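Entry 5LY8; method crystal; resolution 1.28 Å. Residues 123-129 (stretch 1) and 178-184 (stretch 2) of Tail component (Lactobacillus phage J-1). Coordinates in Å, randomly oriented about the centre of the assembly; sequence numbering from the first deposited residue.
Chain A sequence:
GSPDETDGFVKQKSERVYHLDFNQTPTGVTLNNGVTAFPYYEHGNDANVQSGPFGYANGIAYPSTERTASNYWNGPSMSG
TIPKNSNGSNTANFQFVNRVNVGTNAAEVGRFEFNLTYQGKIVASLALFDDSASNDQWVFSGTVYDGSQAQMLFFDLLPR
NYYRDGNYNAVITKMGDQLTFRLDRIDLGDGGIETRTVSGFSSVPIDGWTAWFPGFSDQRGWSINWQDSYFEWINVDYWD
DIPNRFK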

# COMPACT_ATOMS: atom_id res chain seq x y z
N VAL A 123 1.15 0.47 -11.17
CA VAL A 123 0.67 -0.77 -11.74
C VAL A 123 -0.45 -1.29 -10.83
O VAL A 123 -1.53 -1.62 -11.32
N ALA A 124 -0.22 -1.34 -9.51
CA ALA A 124 -1.26 -1.74 -8.56
C ALA A 124 -1.18 -0.88 -7.32
O ALA A 124 -0.07 -0.55 -6.87
N SER A 125 -2.34 -0.52 -6.76
CA SER A 125 -2.40 0.30 -5.55
C SER A 125 -3.45 -0.21 -4.61
O SER A 125 -4.65 -0.26 -4.97
N LEU A 126 -3.00 -0.61 -3.41
CA LEU A 126 -3.88 -1.04 -2.33
C LEU A 126 -4.05 0.15 -1.38
O LEU A 126 -3.04 0.68 -0.91
N ALA A 127 -5.28 0.57 -1.11
CA ALA A 127 -5.50 1.67 -0.18
C ALA A 127 -6.46 1.29 0.91
O ALA A 127 -7.37 0.48 0.72
N LEU A 128 -6.25 1.89 2.10
CA LEU A 128 -7.22 1.90 3.17
C LEU A 128 -7.40 3.36 3.55
O LEU A 128 -6.40 4.09 3.65
N PHE A 129 -8.63 3.81 3.74
CA PHE A 129 -8.82 5.20 4.10
C PHE A 129 -10.13 5.43 4.87
O PHE A 129 -11.08 4.72 4.73
N GLN A 178 -4.19 -12.96 -12.56
CA GLN A 178 -5.01 -12.69 -11.40
C GLN A 178 -4.30 -11.79 -10.42
O GLN A 178 -3.21 -12.13 -9.95
N LEU A 179 -4.93 -10.68 -10.10
CA LEU A 179 -4.40 -9.72 -9.16
C LEU A 179 -5.28 -9.79 -7.91
O LEU A 179 -6.51 -9.60 -8.00
N THR A 180 -4.67 -10.07 -6.74
CA THR A 180 -5.41 -10.15 -5.50
C THR A 180 -4.94 -9.07 -4.53
O THR A 180 -3.72 -8.81 -4.38
N PHE A 181 -5.92 -8.48 -3.84
CA PHE A 181 -5.68 -7.56 -2.75
C PHE A 181 -6.28 -8.18 -1.51
O PHE A 181 -7.45 -8.63 -1.54
N ARG A 182 -5.54 -8.19 -0.40
CA ARG A 182 -6.08 -8.71 0.85
C ARG A 182 -5.83 -7.73 1.97
O ARG A 182 -4.83 -7.00 1.99
N LEU A 183 -6.73 -7.77 2.95
CA LEU A 183 -6.54 -7.08 4.21
C LEU A 183 -6.82 -8.15 5.27
O LEU A 183 -7.96 -8.34 5.72
N ASP A 184 -5.78 -8.89 5.64
CA ASP A 184 -5.92 -10.00 6.57
C ASP A 184 -6.05 -9.51 8.00
O ASP A 184 -5.21 -8.72 8.44

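The strands of the two stretches run in nearly the same direction, their axes 25° apart and 8.5 Å from each other at closest approach. No hydrogen bond links the two stretches, and the nearest CA pairs (Ala 124 with Leu 179, Leu 126 with Phe 181, Leu 128 with Leu 183) identify the register. The contact is mainly apolar side-chain packing, with two approaches by backbone carbonyl oxygens, and it buries 314 Å² summed over both sides.

Val 123 sits where the chain turns a corner. Its CA-to-CB bond points sideways, and with chi1 t, Val 123 CG1 comes no nearer than 6.6 Å to stretch 2, at Leu 179 CD2, too far for contact. Ala 124 points toward the other strand. Its short CB reaches two partners, CD2 of Leu 179 at 4.3 Å and CZ of Phe 181 at 4.3 Å; both are loose apolar contacts. Leu 179 also points toward stretch 1, with chi1 t and chi2 p.

Ser 125 alternates to point away, with chi1 t, and its OG is hydrogen-bonded elsewhere in the structure. The residue still takes part through its backbone: Ser 125 O lies 3.5 Å from CE2 of Phe 181, approaching the ring obliquely. This is the shortest contact between the stretches, made by a carbonyl against a ring carbon.

Leu 126 points toward stretch 2 and has the largest covered area on its strand, 66 Å², matched by 73 Å² for Phe 181 across from it. The CA atoms of this pair are 6.8 Å apart, the shortest separation in the register. Phe 181, with chi1 m and chi2 84°, presents its ring edge to Leu 126, whose CB lies near the ring plane and 3.7 Å from CD2 of Phe 181. With both chi angles t, Leu 126 also places its CD1 3.7 Å from the backbone O of Arg 182, an apolar carbon against a carbonyl.

The side chain of Arg 182 starts away from stretch 1 and is held within its own strand: Arg 182 NE donates to Asp 184 OD1 at 2.9 Å, and Arg 182 NH2 to Asp 184 OD2 at 2.9 Å. Both N-H...O angles are 167°, so this two-pronged salt bridge is nearly linear at each prong.

Ala 127 points away and loses no area to stretch 2. Leu 128 turns back toward it, and its CD1 meets CD2 of Leu 183 at 4.2 Å; both leucines have chi1 t and chi2 p. Phe 129, chi1 p, makes no contact; its CD1 stays 10.3 Å from CD2 of Leu 183.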

# COMPACT_ATOMS: atom_id res chain seq x y z
CB VAL A 123 1.79 -1.79 -11.99
CG1 VAL A 123 1.22 -3.16 -12.40
CG2 VAL A 123 2.74 -1.28 -13.06
CB ALA A 124 -1.10 -3.22 -8.17
CB SER A 125 -2.70 1.76 -5.91
OG SER A 125 -2.86 2.53 -4.72
CB LEU A 126 -3.26 -2.24 -1.60
CG LEU A 126 -4.10 -2.92 -0.52
CD1 LEU A 126 -3.55 -4.31 -0.23
CD2 LEU A 126 -4.17 -2.11 0.79
CB ALA A 127 -6.01 2.92 -0.91
CB LEU A 128 -6.75 1.10 4.40
CG LEU A 128 -7.77 0.97 5.52
CD1 LEU A 128 -8.94 0.04 5.13
CD2 LEU A 128 -7.13 0.43 6.79
CB PHE A 129 -8.76 6.12 2.86
CG PHE A 129 -9.80 5.81 1.82
CD1 PHE A 129 -9.57 4.86 0.80
CD2 PHE A 129 -11.03 6.45 1.85
CE1 PHE A 129 -10.59 4.62 -0.15
CE2 PHE A 129 -12.00 6.17 0.91
CZ PHE A 129 -11.76 5.29 -0.06
CB GLN A 178 -5.44 -13.98 -10.67
CG GLN A 178 -6.44 -14.82 -11.46
CD GLN A 178 -7.10 -15.91 -10.65
OE1 GLN A 178 -6.92 -16.05 -9.43
NE2 GLN A 178 -7.90 -16.71 -11.33
CB LEU A 179 -4.47 -8.32 -9.81
CG LEU A 179 -4.01 -7.13 -8.95
CD1 LEU A 179 -2.56 -7.29 -8.49
CD2 LEU A 179 -4.15 -5.86 -9.71
CB THR A 180 -5.24 -11.54 -4.88
OG1 THR A 180 -5.76 -12.51 -5.78
CG2 THR A 180 -5.93 -11.70 -3.51
CB PHE A 181 -6.39 -6.25 -3.03
CG PHE A 181 -5.89 -5.48 -4.21
CD1 PHE A 181 -6.34 -5.77 -5.50
CD2 PHE A 181 -4.99 -4.45 -4.05
CE1 PHE A 181 -5.87 -5.04 -6.59
CE2 PHE A 181 -4.52 -3.72 -5.14
CZ PHE A 181 -4.96 -4.02 -6.40
CB ARG A 182 -5.42 -10.02 1.27
CG ARG A 182 -5.46 -11.10 0.20
CD ARG A 182 -5.37 -12.52 0.74
NE ARG A 182 -4.32 -12.63 1.76
CZ ARG A 182 -3.09 -13.06 1.53
NH1 ARG A 182 -2.71 -13.41 0.30
NH2 ARG A 182 -2.20 -13.11 2.51
CB LEU A 183 -7.43 -5.84 4.37
CG LEU A 183 -7.10 -4.95 5.52
CD1 LEU A 183 -5.83 -4.14 5.24
CD2 LEU A 183 -8.28 -4.02 5.82
CB ASP A 184 -4.71 -10.94 6.49
CG ASP A 184 -4.46 -11.65 5.18
OD1 ASP A 184 -5.39 -11.72 4.34
OD2 ASP A 184 -3.37 -12.24 5.04